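PDB 3G9K: capsule biosynthesis protein CapD proenzyme, which cleaves the poly-gamma-D-glutamate capsule of Bacillus anthracis and joins it, as a transpeptidase, by an amide bond to the meso-diaminopimelic acid of peptidoglycan. Local coordinates for residues P223-N227 against P296-D302; Q247-A252 against I274-Y279; E79-R85 against Y216-K222; D46-V50 against S117-L123. All blocks are in the same frame, centred on the assembly; numbering follows the deposited sequence.

Contact 1 (P223-N227 against P296-D302)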
loop_
_atom_site.group_PDB
_atom_site.type_symbol
_atom_site.label_atom_id
_atom_site.label_comp_id
_atom_site.label_asym_id
_atom_site.label_seq_id
_atom_site.Cartn_x
_atom_site.Cartn_y
_atom_site.Cartn_z
ATOM N N PRO A 223 4.390 15.565 4.548
ATOM C CA PRO A 223 3.627 14.581 5.347
ATOM C C PRO A 223 2.750 15.223 6.433
ATOM O O PRO A 223 3.098 16.279 6.956
ATOM C CB PRO A 223 4.720 13.726 5.959
ATOM C CG PRO A 223 5.890 13.861 5.003
ATOM C CD PRO A 223 5.839 15.302 4.588
ATOM N N VAL A 224 1.612 14.604 6.737
ATOM C CA VAL A 224 0.821 14.968 7.921
ATOM C C VAL A 224 1.688 14.575 9.113
ATOM O O VAL A 224 2.280 13.489 9.130
ATOM C CB VAL A 224 -0.532 14.218 8.027
ATOM C CG1 VAL A 224 -1.384 14.795 9.187
ATOM C CG2 VAL A 224 -1.319 14.286 6.758
ATOM N N LYS A 225 1.771 15.459 10.105
ATOM C CA LYS A 225 2.563 15.213 11.316
ATOM C C LYS A 225 1.722 15.497 12.557
ATOM O O LYS A 225 1.119 16.561 12.690
ATOM C CB LYS A 225 3.878 16.010 11.335
ATOM C CG LYS A 225 4.872 15.590 12.458
ATOM C CD LYS A 225 4.636 16.308 13.793
ATOM C CE LYS A 225 5.536 15.729 14.890
ATOM N NZ LYS A 225 5.101 16.078 16.287
ATOM N N GLY A 226 1.664 14.495 13.432
ATOM C CA GLY A 226 0.965 14.565 14.693
ATOM C C GLY A 226 1.767 13.793 15.728
ATOM O O GLY A 226 2.961 13.517 15.556
ATOM N N ASN A 227 1.110 13.508 16.837
ATOM C CA ASN A 227 1.675 12.729 17.918
ATOM C C ASN A 227 0.642 11.693 18.364
ATOM O O ASN A 227 -0.583 11.931 18.294
ATOM C CB ASN A 227 2.074 13.649 19.073
ATOM C CG ASN A 227 0.888 14.333 19.716
ATOM O OD1 ASN A 227 0.094 13.702 20.397
ATOM N ND2 ASN A 227 0.774 15.629 19.512
ATOM N N PRO A 296 -3.887 19.927 7.295
ATOM C CA PRO A 296 -4.055 18.565 7.818
ATOM C C PRO A 296 -3.432 18.381 9.211
ATOM O O PRO A 296 -3.924 17.583 9.989
ATOM C CB PRO A 296 -3.363 17.674 6.774
ATOM C CG PRO A 296 -2.720 18.570 5.793
ATOM C CD PRO A 296 -2.969 19.987 6.140
ATOM N N ASN A 297 -2.370 19.113 9.524
ATOM C CA ASN A 297 -1.770 19.029 10.857
ATOM C C ASN A 297 -2.720 19.485 11.958
ATOM O O ASN A 297 -2.694 18.972 13.085
ATOM C CB ASN A 297 -0.498 19.859 10.927
ATOM C CG ASN A 297 0.656 19.237 10.186
ATOM O OD1 ASN A 297 0.554 18.144 9.629
ATOM N ND2 ASN A 297 1.786 19.939 10.181
ATOM N N LYS A 298 -3.559 20.455 11.619
ATOM C CA LYS A 298 -4.556 20.963 12.531
ATOM C C LYS A 298 -5.707 19.955 12.662
ATOM O O LYS A 298 -6.329 19.854 13.713
ATOM C CB LYS A 298 -5.028 22.349 12.068
ATOM C CG LYS A 298 -3.874 23.377 12.008
ATOM C CD LYS A 298 -4.294 24.764 11.462
ATOM C CE LYS A 298 -3.066 25.679 11.241
ATOM N NZ LYS A 298 -3.126 26.961 12.036
HETATM N N MSE A 299 -5.933 19.180 11.647
HETATM C CA MSE A 299 -6.984 18.161 11.690
HETATM C C MSE A 299 -6.613 16.927 12.536
HETATM O O MSE A 299 -7.466 16.088 12.824
HETATM C CB MSE A 299 -7.362 17.731 10.275
HETATM C CG MSE A 299 -8.051 18.801 9.451
HETATM SE SE MSE A 299 -8.625 18.073 7.738
HETATM C CE MSE A 299 -10.239 17.161 8.316
ATOM N N VAL A 300 -5.355 16.779 12.919
ATOM C CA VAL A 300 -4.878 15.653 13.762
ATOM C C VAL A 300 -4.350 16.134 15.134
ATOM O O VAL A 300 -3.738 15.363 15.907
ATOM C CB VAL A 300 -3.782 14.860 13.013
ATOM C CG1 VAL A 300 -4.351 14.261 11.731
ATOM C CG2 VAL A 300 -2.609 15.771 12.695
ATOM N N SER A 301 -4.580 17.418 15.425
ATOM C CA SER A 301 -4.146 18.043 16.672
ATOM C C SER A 301 -5.006 17.584 17.846
ATOM O O SER A 301 -6.192 17.290 17.679
ATOM C CB SER A 301 -4.243 19.583 16.549
ATOM O OG SER A 301 -5.600 19.999 16.453
ATOM N N ASP A 302 -4.417 17.553 19.039
ATOM C CA ASP A 302 -5.177 17.210 20.253
ATOM C C ASP A 302 -6.481 18.007 20.368
ATOM O O ASP A 302 -7.516 17.464 20.767
ATOM C CB ASP A 302 -4.343 17.423 21.520
ATOM C CG ASP A 302 -3.233 16.404 21.678
ATOM O OD1 ASP A 302 -3.431 15.240 21.272
ATOM O OD2 ASP A 302 -2.161 16.762 22.226
HETATM O O HOH W 1 -0.460 18.208 14.263
HETATM O O HOH W 2 -1.424 14.960 17.040
HETATM O O HOH W 3 -1.597 18.099 19.223
HETATM O O HOH W 4 0.068 17.743 21.079
#
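Residues 296-302 lie beside strand residues 224-227 and meet them through one direct hydrogen bond, small apolar contacts and water. Pro-296, in a weakly bonded helical turn, lays its CB 4.0 Å from Val-224 CG2. Asn-297 reaches back to the strand: its OD1 accepts from Lys-225 N at 3.0 Å, nearly in line, while its backbone O shares water 1 with Lys-225 O. Val-300 points at the strand and sets CG2 3.8 Å from Val-224 CG1 and, beside Gly-226, 3.8 Å from Lys-225 O; its own O is linked through water 2 to Asn-227 N. The side chain of Ser-301, N-cap of the next helix, bonds Tyr-304 N. Water 4 donates to Asp-302 OD2 and is held weakly by Asn-227 ND2; Asp-302 also forms a salt bridge with Lys-250. The contact docks this near-C-terminal segment on strand 219-228, where strand 231-235 pairs with Val-224 and Gly-226 through backbone hydrogen bonds and helix 242-254 packs Val-243 and Leu-246 against Val-300.

Contact 2 (Q247-A252 against I274-Y279)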
loop_
_atom_site.group_PDB
_atom_site.type_symbol
_atom_site.label_atom_id
_atom_site.label_comp_id
_atom_site.label_asym_id
_atom_site.label_seq_id
_atom_site.Cartn_x
_atom_site.Cartn_y
_atom_site.Cartn_z
ATOM N N GLN A 247 -6.352 10.476 13.466
ATOM C CA GLN A 247 -7.547 10.759 14.250
ATOM C C GLN A 247 -8.074 9.530 15.012
ATOM O O GLN A 247 -8.360 9.612 16.221
ATOM C CB GLN A 247 -8.662 11.286 13.338
ATOM C CG GLN A 247 -8.418 12.679 12.811
ATOM C CD GLN A 247 -9.466 13.118 11.801
ATOM O OE1 GLN A 247 -10.194 12.291 11.235
ATOM N NE2 GLN A 247 -9.563 14.449 11.581
HETATM N N MSE A 248 -8.204 8.437 14.311
HETATM C CA MSE A 248 -8.662 7.182 14.906
HETATM C C MSE A 248 -7.709 6.649 15.981
HETATM O O MSE A 248 -8.159 6.181 17.028
HETATM C CB MSE A 248 -8.902 6.124 13.834
HETATM C CG MSE A 248 -10.154 6.345 13.007
HETATM SE SE MSE A 248 -10.495 4.999 11.682
HETATM C CE MSE A 248 -10.545 3.427 12.793
ATOM N N LEU A 249 -6.406 6.690 15.700
ATOM C CA LEU A 249 -5.411 6.305 16.694
ATOM C C LEU A 249 -5.538 7.188 17.940
ATOM O O LEU A 249 -5.520 6.678 19.051
ATOM C CB LEU A 249 -3.991 6.409 16.134
ATOM C CG LEU A 249 -3.584 5.396 15.039
ATOM C CD1 LEU A 249 -2.254 5.819 14.428
ATOM C CD2 LEU A 249 -3.500 3.932 15.573
ATOM N N LYS A 250 -5.640 8.505 17.730
ATOM C CA LYS A 250 -5.720 9.461 18.837
ATOM C C LYS A 250 -7.038 9.321 19.615
ATOM O O LYS A 250 -7.025 9.308 20.852
ATOM C CB LYS A 250 -5.496 10.876 18.341
ATOM C CG LYS A 250 -4.073 11.145 17.895
ATOM C CD LYS A 250 -3.898 12.587 17.481
ATOM C CE LYS A 250 -3.807 13.508 18.709
ATOM N NZ LYS A 250 -2.491 13.454 19.413
ATOM N N LEU A 251 -8.152 9.187 18.900
ATOM C CA LEU A 251 -9.430 8.797 19.507
ATOM C C LEU A 251 -9.360 7.505 20.348
ATOM O O LEU A 251 -9.918 7.454 21.447
ATOM C CB LEU A 251 -10.514 8.681 18.428
ATOM C CG LEU A 251 -11.085 10.020 17.901
ATOM C CD1 LEU A 251 -11.855 9.866 16.577
ATOM C CD2 LEU A 251 -11.985 10.640 18.995
ATOM N N ALA A 252 -8.694 6.452 19.842
ATOM C CA ALA A 252 -8.577 5.191 20.578
ATOM C C ALA A 252 -7.709 5.331 21.832
ATOM O O ALA A 252 -8.007 4.742 22.870
ATOM C CB ALA A 252 -8.045 4.075 19.652
ATOM N N ILE A 274 -15.455 4.992 16.944
ATOM C CA ILE A 274 -14.275 5.803 16.578
ATOM C C ILE A 274 -14.104 5.925 15.061
ATOM O O ILE A 274 -13.770 7.000 14.554
ATOM C CB ILE A 274 -12.975 5.227 17.215
ATOM C CG1 ILE A 274 -12.989 5.416 18.736
ATOM C CG2 ILE A 274 -11.725 5.900 16.628
ATOM C CD1 ILE A 274 -11.953 4.605 19.492
ATOM N N SER A 275 -14.346 4.828 14.335
ATOM C CA SER A 275 -14.197 4.833 12.888
ATOM C C SER A 275 -15.295 5.632 12.180
ATOM O O SER A 275 -15.012 6.337 11.235
ATOM C CB SER A 275 -14.115 3.413 12.320
ATOM O OG SER A 275 -15.236 2.646 12.672
ATOM N N ARG A 276 -16.548 5.527 12.613
ATOM C CA ARG A 276 -17.582 6.313 11.926
ATOM C C ARG A 276 -17.425 7.804 12.247
ATOM O O ARG A 276 -17.605 8.625 11.374
ATOM C CB ARG A 276 -18.998 5.779 12.161
ATOM C CG ARG A 276 -19.523 5.920 13.537
ATOM C CD ARG A 276 -21.056 6.128 13.577
ATOM N NE ARG A 276 -21.374 6.411 14.973
ATOM C CZ ARG A 276 -21.707 5.495 15.883
ATOM N NH1 ARG A 276 -21.887 4.227 15.549
ATOM N NH2 ARG A 276 -21.920 5.860 17.140
ATOM N N ILE A 277 -17.002 8.153 13.457
ATOM C CA ILE A 277 -16.676 9.554 13.743
ATOM C C ILE A 277 -15.648 10.071 12.738
ATOM O O ILE A 277 -15.875 11.051 12.050
ATOM C CB ILE A 277 -16.114 9.765 15.160
ATOM C CG1 ILE A 277 -17.211 9.553 16.211
ATOM C CG2 ILE A 277 -15.583 11.182 15.300
ATOM C CD1 ILE A 277 -16.698 9.510 17.657
ATOM N N ALA A 278 -14.519 9.380 12.642
ATOM C CA ALA A 278 -13.449 9.813 11.755
ATOM C C ALA A 278 -13.865 9.785 10.281
ATOM O O ALA A 278 -13.554 10.717 9.539
ATOM C CB ALA A 278 -12.209 8.971 11.980
ATOM N N TYR A 279 -14.557 8.728 9.851
ATOM C CA TYR A 279 -15.002 8.637 8.455
ATOM C C TYR A 279 -15.968 9.767 8.128
ATOM O O TYR A 279 -15.923 10.338 7.035
ATOM C CB TYR A 279 -15.667 7.302 8.148
ATOM C CG TYR A 279 -14.698 6.150 7.879
ATOM C CD1 TYR A 279 -14.845 5.345 6.747
ATOM C CD2 TYR A 279 -13.643 5.869 8.754
ATOM C CE1 TYR A 279 -13.980 4.289 6.502
ATOM C CE2 TYR A 279 -12.765 4.808 8.512
ATOM C CZ TYR A 279 -12.945 4.019 7.397
ATOM O OH TYR A 279 -12.083 2.967 7.148
HETATM O O HOH W 5 -10.889 11.892 8.696
#
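Two consecutive helices of the gamma-glutamyltransferase fold, 242-254 and 264-284, form a helical hairpin here, running roughly antiparallel at 139° with the axes of the two short segments 9.4 Å apart. Its centre is a knob-into-hole contact: the selenomethionine side chain of Met-248 fits among Ile-274, Ser-275, Ala-278 and Tyr-279. Met-248 CG lies 3.5 Å from Ala-278 CB, its CE 3.6 Å from Ser-275 CB, and its SE 3.9 Å from Tyr-279 CE2 at the ring edge, a Met-aromatic contact. One turn on, Leu-251 CB touches Ile-274 CG2 at 3.5 Å, and Ile-274 CD1 reaches Ala-252 CA at 3.6 Å; Leu-251 CD1 and Ile-277 CG2, 4.2 Å apart, extend the apolar seam. A polar bridge is made by water 5, which donates to Gln-247 OE1 and Ala-278 O, while Gln-247 NE2 bonds Met-299 O. The Tyr-279 hydroxyl turns to Asn-80 O of the other CapD chain, whose Phe-59 stacks on the ring. The direct contacts are van der Waals, mostly between apolar groups, so the fit probably depends on close packing, with Ile-274 and Met-248 the largest contributors; Tyr-279 carries the packing into the partner chain.

Contact 3 (E79-R85 against Y216-K222)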
loop_
_atom_site.group_PDB
_atom_site.type_symbol
_atom_site.label_atom_id
_atom_site.label_comp_id
_atom_site.label_asym_id
_atom_site.label_seq_id
_atom_site.Cartn_x
_atom_site.Cartn_y
_atom_site.Cartn_z
ATOM N N GLU A 79 11.530 15.080 5.873
ATOM C CA GLU A 79 10.291 14.310 5.700
ATOM C C GLU A 79 9.618 14.708 4.387
ATOM O O GLU A 79 9.344 15.883 4.156
ATOM C CB GLU A 79 9.293 14.580 6.837
ATOM C CG GLU A 79 9.849 14.414 8.232
ATOM C CD GLU A 79 10.554 15.667 8.760
ATOM O OE1 GLU A 79 10.090 16.793 8.459
ATOM O OE2 GLU A 79 11.566 15.497 9.479
ATOM N N THR A 80 9.298 13.731 3.551
ATOM C CA THR A 80 8.734 13.991 2.223
ATOM C C THR A 80 7.652 12.975 1.911
ATOM O O THR A 80 7.773 11.801 2.278
ATOM C CB THR A 80 9.786 13.835 1.099
ATOM O OG1 THR A 80 11.021 14.488 1.446
ATOM C CG2 THR A 80 9.252 14.426 -0.204
ATOM N N PHE A 81 6.622 13.423 1.223
ATOM C CA PHE A 81 5.618 12.530 0.670
ATOM C C PHE A 81 5.530 12.748 -0.848
ATOM O O PHE A 81 5.299 13.857 -1.295
ATOM C CB PHE A 81 4.228 12.742 1.286
ATOM C CG PHE A 81 3.237 11.732 0.803
ATOM C CD1 PHE A 81 3.193 10.476 1.376
ATOM C CD2 PHE A 81 2.426 11.994 -0.272
ATOM C CE1 PHE A 81 2.320 9.504 0.897
ATOM C CE2 PHE A 81 1.552 11.017 -0.748
ATOM C CZ PHE A 81 1.504 9.781 -0.138
ATOM N N ILE A 82 5.773 11.711 -1.647
ATOM C CA ILE A 82 5.588 11.851 -3.086
ATOM C C ILE A 82 4.269 11.170 -3.544
ATOM O O ILE A 82 4.065 9.972 -3.346
ATOM C CB ILE A 82 6.764 11.303 -3.878
ATOM C CG1 ILE A 82 8.088 11.747 -3.260
ATOM C CG2 ILE A 82 6.617 11.713 -5.347
ATOM C CD1 ILE A 82 8.145 13.226 -3.014
ATOM N N ASP A 83 3.390 11.975 -4.124
ATOM C CA ASP A 83 2.100 11.558 -4.625
ATOM C C ASP A 83 2.198 11.270 -6.133
ATOM O O ASP A 83 2.272 12.199 -6.948
ATOM C CB ASP A 83 1.072 12.672 -4.354
ATOM C CG ASP A 83 -0.350 12.296 -4.817
ATOM O OD1 ASP A 83 -0.512 11.361 -5.634
ATOM O OD2 ASP A 83 -1.328 12.892 -4.326
ATOM N N TYR A 84 2.176 9.988 -6.507
ATOM C CA TYR A 84 2.143 9.589 -7.919
ATOM C C TYR A 84 0.871 8.760 -8.236
ATOM O O TYR A 84 0.866 7.816 -9.021
ATOM C CB TYR A 84 3.451 8.878 -8.323
ATOM C CG TYR A 84 3.906 7.798 -7.327
ATOM C CD1 TYR A 84 3.623 6.467 -7.535
ATOM C CD2 TYR A 84 4.606 8.136 -6.189
ATOM C CE1 TYR A 84 4.016 5.514 -6.630
ATOM C CE2 TYR A 84 4.987 7.199 -5.282
ATOM C CZ TYR A 84 4.715 5.873 -5.515
ATOM O OH TYR A 84 5.103 4.941 -4.575
ATOM N N ARG A 85 -0.230 9.207 -7.655
ATOM C CA ARG A 85 -1.503 8.659 -7.910
ATOM C C ARG A 85 -1.926 9.081 -9.315
ATOM O O ARG A 85 -1.551 10.173 -9.778
ATOM C CB ARG A 85 -2.462 9.197 -6.853
ATOM C CG ARG A 85 -3.792 8.548 -6.842
ATOM C CD ARG A 85 -4.471 8.736 -5.475
ATOM N NE ARG A 85 -5.851 8.265 -5.512
ATOM C CZ ARG A 85 -6.205 6.984 -5.537
ATOM N NH1 ARG A 85 -5.293 6.011 -5.541
ATOM N NH2 ARG A 85 -7.492 6.671 -5.551
ATOM N N TYR A 216 1.098 14.265 -17.504
ATOM C CA TYR A 216 1.088 13.760 -16.148
ATOM C C TYR A 216 2.179 14.440 -15.324
ATOM O O TYR A 216 3.309 14.549 -15.774
ATOM C CB TYR A 216 1.304 12.242 -16.098
ATOM C CG TYR A 216 1.220 11.786 -14.634
ATOM C CD1 TYR A 216 2.348 11.724 -13.827
ATOM C CD2 TYR A 216 -0.028 11.506 -14.049
ATOM C CE1 TYR A 216 2.262 11.349 -12.484
ATOM C CE2 TYR A 216 -0.120 11.133 -12.693
ATOM C CZ TYR A 216 1.016 11.073 -11.923
ATOM O OH TYR A 216 0.937 10.740 -10.592
ATOM N N LYS A 217 1.834 14.864 -14.109
ATOM C CA LYS A 217 2.801 15.439 -13.158
ATOM C C LYS A 217 2.653 14.849 -11.755
ATOM O O LYS A 217 1.531 14.730 -11.231
ATOM C CB LYS A 217 2.620 16.950 -13.055
ATOM C CG LYS A 217 2.951 17.702 -14.360
ATOM C CD LYS A 217 4.404 17.477 -14.816
ATOM C CE LYS A 217 4.657 18.010 -16.229
ATOM N NZ LYS A 217 5.734 17.236 -16.931
ATOM N N VAL A 218 3.785 14.477 -11.171
ATOM C CA VAL A 218 3.860 14.092 -9.751
ATOM C C VAL A 218 3.600 15.295 -8.848
ATOM O O VAL A 218 3.853 16.420 -9.255
ATOM C CB VAL A 218 5.243 13.512 -9.411
ATOM C CG1 VAL A 218 5.339 13.225 -7.967
ATOM C CG2 VAL A 218 5.476 12.249 -10.200
ATOM N N GLU A 219 3.076 15.051 -7.658
ATOM C CA GLU A 219 2.998 16.099 -6.622
ATOM C C GLU A 219 3.853 15.720 -5.415
ATOM O O GLU A 219 3.816 14.560 -4.957
ATOM C CB GLU A 219 1.551 16.334 -6.229
ATOM C CG GLU A 219 0.668 16.772 -7.417
ATOM C CD GLU A 219 1.009 18.188 -7.951
ATOM O OE1 GLU A 219 1.599 18.978 -7.193
ATOM O OE2 GLU A 219 0.721 18.499 -9.138
ATOM N N VAL A 220 4.652 16.683 -4.946
ATOM C CA VAL A 220 5.441 16.560 -3.720
ATOM C C VAL A 220 4.639 17.271 -2.647
ATOM O O VAL A 220 4.136 18.364 -2.878
ATOM C CB VAL A 220 6.851 17.142 -3.887
ATOM C CG1 VAL A 220 7.654 17.058 -2.598
ATOM C CG2 VAL A 220 7.552 16.416 -5.018
ATOM N N ARG A 221 4.426 16.586 -1.517
ATOM C CA ARG A 221 3.538 17.073 -0.466
ATOM C C ARG A 221 4.266 16.921 0.857
ATOM O O ARG A 221 5.214 16.145 0.963
ATOM C CB ARG A 221 2.219 16.307 -0.445
ATOM C CG ARG A 221 1.472 16.250 -1.767
ATOM C CD ARG A 221 0.056 15.692 -1.565
ATOM N NE ARG A 221 -0.620 15.345 -2.818
ATOM C CZ ARG A 221 -1.209 16.206 -3.641
ATOM N NH1 ARG A 221 -1.255 17.511 -3.347
ATOM N NH2 ARG A 221 -1.773 15.767 -4.769
ATOM N N LYS A 222 3.863 17.728 1.832
ATOM C CA LYS A 222 4.380 17.611 3.194
ATOM C C LYS A 222 3.658 16.463 3.908
ATOM O O LYS A 222 2.452 16.382 3.856
ATOM C CB LYS A 222 4.153 18.912 3.980
ATOM C CG LYS A 222 5.409 19.775 4.117
ATOM C CD LYS A 222 6.530 19.052 4.920
ATOM C CE LYS A 222 7.842 18.996 4.105
ATOM N NZ LYS A 222 8.958 18.390 4.886
HETATM O O HOH W 6 7.892 17.670 7.513
#
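Residues 79-83 and 219-221 run antiparallel, their short strand axes 4.8 Å apart at 152°. Phe-81 and Arg-221 form a hydrogen-bonded pair (Phe-81 N to Arg-221 O 3.1 Å, Arg-221 N to Phe-81 O 2.9 Å), as do Asp-83 and Glu-219 (Asp-83 N to Glu-219 O 2.7 Å, Glu-219 N to Asp-83 O 3.0 Å); Ile-82 and Val-220 between them are a non-hydrogen-bonded pair. On the face of Ile-82, its CG2 meets Val-218 CG1 at 3.3 Å and its CD1 meets Val-220 CG2 at 3.8 Å. On the opposite face, Asp-83 OD2 takes both Arg-221 NH2 (2.9 Å) and NE (3.0 Å) in a salt bridge. Asp-83 OD1 accepts from Arg-85 N at 3.0 Å, an Asx turn at the strand's end, and also pairs with Arg-55 of the other CapD chain. Past the strands, Tyr-216 OH donates to Arg-85 O at 2.7 Å; at the other end Lys-222 NZ donates to Glu-79 O at 2.6 Å. These are the two inner strands of a four-stranded antiparallel sheet, flanked by 68-74 and 231-235, consistent with the Ntn-hydrolase clan, whose fold stacks antiparallel sheets between layers of helices.

Contact 4 (D46-V50 against S117-L123)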
loop_
_atom_site.group_PDB
_atom_site.type_symbol
_atom_site.label_atom_id
_atom_site.label_comp_id
_atom_site.label_asym_id
_atom_site.label_seq_id
_atom_site.Cartn_x
_atom_site.Cartn_y
_atom_site.Cartn_z
ATOM N N ASP A 46 16.711 4.113 -3.252
ATOM C CA ASP A 46 17.107 3.192 -4.331
ATOM C C ASP A 46 16.489 1.790 -4.247
ATOM O O ASP A 46 15.985 1.232 -5.245
ATOM C CB ASP A 46 18.615 3.085 -4.339
ATOM C CG ASP A 46 19.282 4.343 -4.861
ATOM O OD1 ASP A 46 18.591 5.278 -5.322
ATOM O OD2 ASP A 46 20.516 4.376 -4.828
ATOM N N ALA A 47 16.550 1.186 -3.064
ATOM C CA ALA A 47 15.886 -0.084 -2.820
ATOM C C ALA A 47 14.371 -0.012 -3.053
ATOM O O ALA A 47 13.785 -0.963 -3.527
ATOM C CB ALA A 47 16.177 -0.586 -1.401
ATOM N N ALA A 48 13.738 1.089 -2.675
ATOM C CA ALA A 48 12.284 1.242 -2.843
ATOM C C ALA A 48 11.881 1.274 -4.341
ATOM O O ALA A 48 10.847 0.746 -4.735
ATOM C CB ALA A 48 11.805 2.546 -2.139
ATOM N N ILE A 49 12.734 1.858 -5.175
ATOM C CA ILE A 49 12.478 1.914 -6.607
ATOM C C ILE A 49 12.601 0.524 -7.180
ATOM O O ILE A 49 11.757 0.072 -7.994
ATOM C CB ILE A 49 13.463 2.870 -7.338
ATOM C CG1 ILE A 49 13.158 4.309 -6.941
ATOM C CG2 ILE A 49 13.410 2.625 -8.843
ATOM C CD1 ILE A 49 14.249 5.377 -7.284
ATOM N N VAL A 50 13.648 -0.164 -6.771
ATOM C CA VAL A 50 13.852 -1.564 -7.193
ATOM C C VAL A 50 12.660 -2.447 -6.762
ATOM O O VAL A 50 12.095 -3.187 -7.557
ATOM C CB VAL A 50 15.138 -2.112 -6.591
ATOM C CG1 VAL A 50 15.198 -3.574 -6.781
ATOM C CG2 VAL A 50 16.367 -1.406 -7.232
ATOM N N SER A 117 20.146 7.721 -5.577
ATOM C CA SER A 117 21.610 7.765 -5.609
ATOM C C SER A 117 22.202 7.086 -6.826
ATOM O O SER A 117 22.957 7.702 -7.593
ATOM C CB SER A 117 22.188 7.131 -4.337
ATOM O OG SER A 117 22.057 8.036 -3.271
ATOM N N LEU A 118 21.871 5.824 -7.006
ATOM C CA LEU A 118 22.382 5.069 -8.139
ATOM C C LEU A 118 21.629 5.508 -9.417
ATOM O O LEU A 118 20.534 6.058 -9.335
ATOM C CB LEU A 118 22.216 3.580 -7.874
ATOM C CG LEU A 118 23.078 2.980 -6.740
ATOM C CD1 LEU A 118 22.602 1.590 -6.262
ATOM C CD2 LEU A 118 24.519 2.886 -7.228
ATOM N N PRO A 119 22.238 5.319 -10.602
ATOM C CA PRO A 119 21.501 5.602 -11.837
ATOM C C PRO A 119 20.286 4.699 -12.013
ATOM O O PRO A 119 20.292 3.544 -11.572
ATOM C CB PRO A 119 22.522 5.281 -12.937
ATOM C CG PRO A 119 23.508 4.403 -12.295
ATOM C CD PRO A 119 23.599 4.838 -10.873
HETATM N N MSE A 120 19.282 5.251 -12.692
HETATM C CA MSE A 120 18.012 4.564 -12.858
HETATM C C MSE A 120 18.140 3.216 -13.554
HETATM O O MSE A 120 17.532 2.232 -13.127
HETATM C CB MSE A 120 17.031 5.469 -13.603
HETATM C CG MSE A 120 15.631 4.949 -13.587
HETATM SE SE MSE A 120 15.070 4.771 -11.735
HETATM C CE MSE A 120 13.596 5.990 -11.817
ATOM N N GLY A 121 18.946 3.160 -14.600
ATOM C CA GLY A 121 19.038 1.952 -15.368
ATOM C C GLY A 121 19.267 0.728 -14.524
ATOM O O GLY A 121 18.624 -0.264 -14.674
ATOM N N GLU A 122 20.219 0.822 -13.633
ATOM C CA GLU A 122 20.569 -0.275 -12.729
ATOM C C GLU A 122 19.389 -0.738 -11.874
ATOM O O GLU A 122 19.199 -1.926 -11.628
ATOM C CB GLU A 122 21.657 0.144 -11.730
ATOM C CG GLU A 122 22.975 0.532 -12.274
ATOM C CD GLU A 122 23.971 0.947 -11.174
ATOM O OE1 GLU A 122 23.718 0.704 -9.962
ATOM O OE2 GLU A 122 25.011 1.511 -11.515
ATOM N N LEU A 123 18.636 0.227 -11.380
ATOM C CA LEU A 123 17.489 -0.038 -10.524
ATOM C C LEU A 123 16.305 -0.756 -11.200
ATOM O O LEU A 123 15.574 -1.467 -10.521
ATOM C CB LEU A 123 17.051 1.272 -9.920
ATOM C CG LEU A 123 18.124 2.067 -9.160
ATOM C CD1 LEU A 123 17.522 3.377 -8.617
ATOM C CD2 LEU A 123 18.786 1.278 -7.990
HETATM O O HOH W 7 13.682 -3.547 -10.439
#
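This is a helix-to-loop-and-helix contact in the helical part of the fold, where the side chain of a helix residue holds the turn that leads into the next helix. Asp-46, on helix 44-58, grips consecutive backbone amides: Ser-117 N donates to its OD1 at 2.9 Å and Leu-118 N to its OD2 at 2.9 Å. With both carboxylate oxygens engaged, the loop is pinned just ahead of Pro-119, the N-cap of helix 120-133. Beyond this polar clamp the contact becomes apolar. Leu-123 points at helix 44-58, with its CB 4.0 Å from Ile-49 CG2 and its CD2 3.7 Å from Val-50 CG2. Selenomethionine Met-120 brings its SE to 4.0 Å from the same Ile-49 CG2. Val-50 CG2 also lies 3.4 Å from Leu-123 O, and that carbonyl takes a hydrogen bond from water 7, which bonds Val-50 O more weakly. His-112, on helix 104-115, bonds Leu-118 O through NE2 and touches Ile-49, Met-120 and Leu-123, so that helix 104-115 packs against both segments. Helix 28-39 packs Val-37 against Ala-47 and Val-50, and Ile-6 of the other CapD chain rests on Ala-47 and Ala-48.

How the contacts relate
Contact 2 is the buried one, a largely apolar helix pair, whereas contacts 1, 3 and 4 are partly buried and rely more on polar links. Contacts 1 and 3 share strand 219-228: contact 3 pairs it within the sheet by backbone hydrogen bonds, and contact 1 ties its later part to residues 296-302 by one direct hydrogen bond, side-chain packing and bridging waters. Contacts 1 and 2 touch through Lys-250, whose NZ lies 2.7 Å from Asp-302 OD1 in a salt bridge; contact 2 is nested in the loop that contact 1 closes. Contact 4 lies on the opposite side of the chain's centre from contact 2, their centres about 38 Å apart. Contacts 2, 3 and 4 all meet the other CapD chain.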